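Local coordinates for F420-dependent methylenetetrahydromethanopterin dehydrogenase (Methanopyrus kandleri, PDB 1QV9), which catalyses the reversible, coenzyme F420-dependent conversion between methenyl- and methylene-tetrahydromethanopterin in methanogenesis from carbon dioxide, at the interface of chains A and B. Coordinates in Å, arbitrary orientation; residue numbers count along the deposited sequence, not the author numbering. Chains: chain A/B, F420-dependent methylenetetrahydromethanopterin dehydrogenase.

The interface of chains A and B. Residues chain A 37-39, 41, 55, 59; chain B 35-39, 55, 59.
Strand 33-39 of each subunit runs antiparallel to its twin about a two-fold axis at the A:Val38-B:Val38 pair, where A:Val37 N donates to B:Gly39 O at 2.9 Å from above the carbonyl plane, B:Val37 N to A:Gly39 O likewise, while the return bonds from the A:Gly39 and B:Gly39 amides are bent (129° at the hydrogen) and weak.

On one face of this joint sheet, the side chains of A:Val38 and B:Val38 cross obliquely, CG1 of A:Val38 lying 4.1 Å from CG1 of B:Val38. Each CG1 is anti to its own carbonyl carbon (chi1 -60°), which also carries A:Val38 CG1 to 4.0 Å from the selenium SE of the selenomethionine B:Met55, and its twin likewise. The tip of B:Ile59, CD1, meets A:Met55 SE at 3.4 Å, the two chains crossing at about a right angle.

A bend at chi3 (-59°) directs the A:Met55 methyl CE to B:Arg36 CD, 3.7 Å away. Arginine thus contributes its aliphatic stem here, while its guanidinium NH2 turns back to B:Phe35 O at 3.0 Å. An alanine in place of B:Arg36 would remove both the CD packing and this intrachain tie, and would probably loosen the seat of the A:Met55 methyl.

Strand pairing thus makes the two subunits' sheets continuous, and helices 46-63 cover the seam with A:Met55, A:Ile59 and their B twins, consistent with a dimer contact in the trimer-of-dimers hexamer.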
loop_
_atom_site.group_PDB
_atom_site.type_symbol
_atom_site.label_atom_id
_atom_site.label_comp_id
_atom_site.label_asym_id
_atom_site.label_seq_id
_atom_site.Cartn_x
_atom_site.Cartn_y
_atom_site.Cartn_z
ATOM N N VAL A 37 18.278 35.760 -4.600
ATOM C CA VAL A 37 16.928 35.474 -4.104
ATOM C C VAL A 37 16.693 36.326 -2.867
ATOM O O VAL A 37 17.551 36.378 -1.984
ATOM C CB VAL A 37 16.772 33.970 -3.766
ATOM C CG1 VAL A 37 15.330 33.674 -3.290
ATOM C CG2 VAL A 37 17.103 33.146 -4.974
ATOM N N VAL A 38 15.544 37.004 -2.776
ATOM C CA VAL A 38 15.286 37.856 -1.613
ATOM C C VAL A 38 13.811 37.776 -1.263
ATOM O O VAL A 38 12.994 37.450 -2.116
ATOM C CB VAL A 38 15.647 39.332 -1.878
ATOM C CG1 VAL A 38 17.123 39.439 -2.209
ATOM C CG2 VAL A 38 14.773 39.914 -3.021
ATOM N N GLY A 39 13.447 38.053 -0.007
ATOM C CA GLY A 39 12.047 37.973 0.324
ATOM C C GLY A 39 11.826 38.265 1.785
ATOM O O GLY A 39 12.778 38.565 2.518
ATOM N N SER A 41 9.959 36.040 3.755
ATOM C CA SER A 41 9.439 34.785 4.245
ATOM C C SER A 41 7.935 34.677 3.952
ATOM O O SER A 41 7.492 35.092 2.860
ATOM C CB SER A 41 9.770 34.646 5.761
ATOM O OG SER A 41 9.476 33.329 6.198
HETATM N N MSE A 55 14.223 45.787 -1.749
HETATM C CA MSE A 55 15.488 45.052 -1.602
HETATM C C MSE A 55 15.957 44.597 -2.980
HETATM O O MSE A 55 17.130 44.718 -3.339
HETATM C CB MSE A 55 15.303 43.788 -0.738
HETATM C CG MSE A 55 15.867 43.828 0.665
HETATM SE SE MSE A 55 15.902 42.032 1.432
HETATM C CE MSE A 55 13.987 41.679 1.280
ATOM N N ILE A 59 19.328 45.899 -5.046
ATOM C CA ILE A 59 20.337 44.942 -5.489
ATOM C C ILE A 59 20.525 45.025 -7.010
ATOM O O ILE A 59 21.652 44.931 -7.522
ATOM C CB ILE A 59 19.911 43.515 -5.074
ATOM C CG1 ILE A 59 20.085 43.375 -3.554
ATOM C CG2 ILE A 59 20.728 42.458 -5.774
ATOM C CD1 ILE A 59 19.167 42.289 -2.953
ATOM N N PHE B 35 11.090 39.040 9.325
ATOM C CA PHE B 35 12.285 38.419 8.760
ATOM C C PHE B 35 12.585 38.919 7.357
ATOM O O PHE B 35 11.711 39.402 6.633
ATOM C CB PHE B 35 12.082 36.894 8.623
ATOM C CG PHE B 35 11.672 36.187 9.894
ATOM C CD1 PHE B 35 10.729 35.181 9.869
ATOM C CD2 PHE B 35 12.289 36.481 11.097
ATOM C CE1 PHE B 35 10.398 34.462 11.045
ATOM C CE2 PHE B 35 11.961 35.769 12.272
ATOM C CZ PHE B 35 11.013 34.762 12.231
ATOM N N ARG B 36 13.845 38.805 6.991
ATOM C CA ARG B 36 14.318 39.080 5.646
ATOM C C ARG B 36 15.061 37.799 5.263
ATOM O O ARG B 36 15.726 37.195 6.101
ATOM C CB ARG B 36 15.281 40.260 5.590
ATOM C CG ARG B 36 14.641 41.621 5.926
ATOM C CD ARG B 36 13.544 41.986 4.895
ATOM N NE ARG B 36 12.969 43.282 5.255
ATOM C CZ ARG B 36 11.928 43.447 6.053
ATOM N NH1 ARG B 36 11.522 44.682 6.312
ATOM N NH2 ARG B 36 11.283 42.396 6.558
ATOM N N VAL B 37 14.911 37.357 4.022
ATOM C CA VAL B 37 15.582 36.146 3.538
ATOM C C VAL B 37 16.371 36.514 2.291
ATOM O O VAL B 37 15.840 37.181 1.402
ATOM C CB VAL B 37 14.550 35.033 3.220
ATOM C CG1 VAL B 37 15.274 33.748 2.756
ATOM C CG2 VAL B 37 13.720 34.757 4.437
ATOM N N VAL B 38 17.636 36.093 2.198
ATOM C CA VAL B 38 18.441 36.445 1.026
ATOM C C VAL B 38 19.350 35.277 0.685
ATOM O O VAL B 38 19.647 34.459 1.548
ATOM C CB VAL B 38 19.316 37.691 1.269
ATOM C CG1 VAL B 38 18.427 38.877 1.590
ATOM C CG2 VAL B 38 20.336 37.431 2.409
ATOM N N GLY B 39 19.790 35.169 -0.572
ATOM C CA GLY B 39 20.650 34.058 -0.894
ATOM C C GLY B 39 21.006 34.065 -2.357
ATOM O O GLY B 39 20.601 34.969 -3.100
HETATM N N MSE B 55 25.111 40.866 1.064
HETATM C CA MSE B 55 23.724 41.333 0.919
HETATM C C MSE B 55 23.081 41.404 2.300
HETATM O O MSE B 55 22.402 42.372 2.651
HETATM C CB MSE B 55 22.889 40.350 0.073
HETATM C CG MSE B 55 22.540 40.783 -1.334
HETATM SE SE MSE B 55 21.160 39.617 -2.078
HETATM C CE MSE B 55 22.157 37.946 -1.910
ATOM N N ILE B 59 21.854 44.826 4.329
ATOM C CA ILE B 59 20.473 44.962 4.778
ATOM C C ILE B 59 20.420 45.178 6.296
ATOM O O ILE B 59 19.611 45.971 6.803
ATOM C CB ILE B 59 19.677 43.697 4.384
ATOM C CG1 ILE B 59 19.447 43.715 2.866
ATOM C CG2 ILE B 59 18.347 43.625 5.093
ATOM C CD1 ILE B 59 19.230 42.301 2.284
#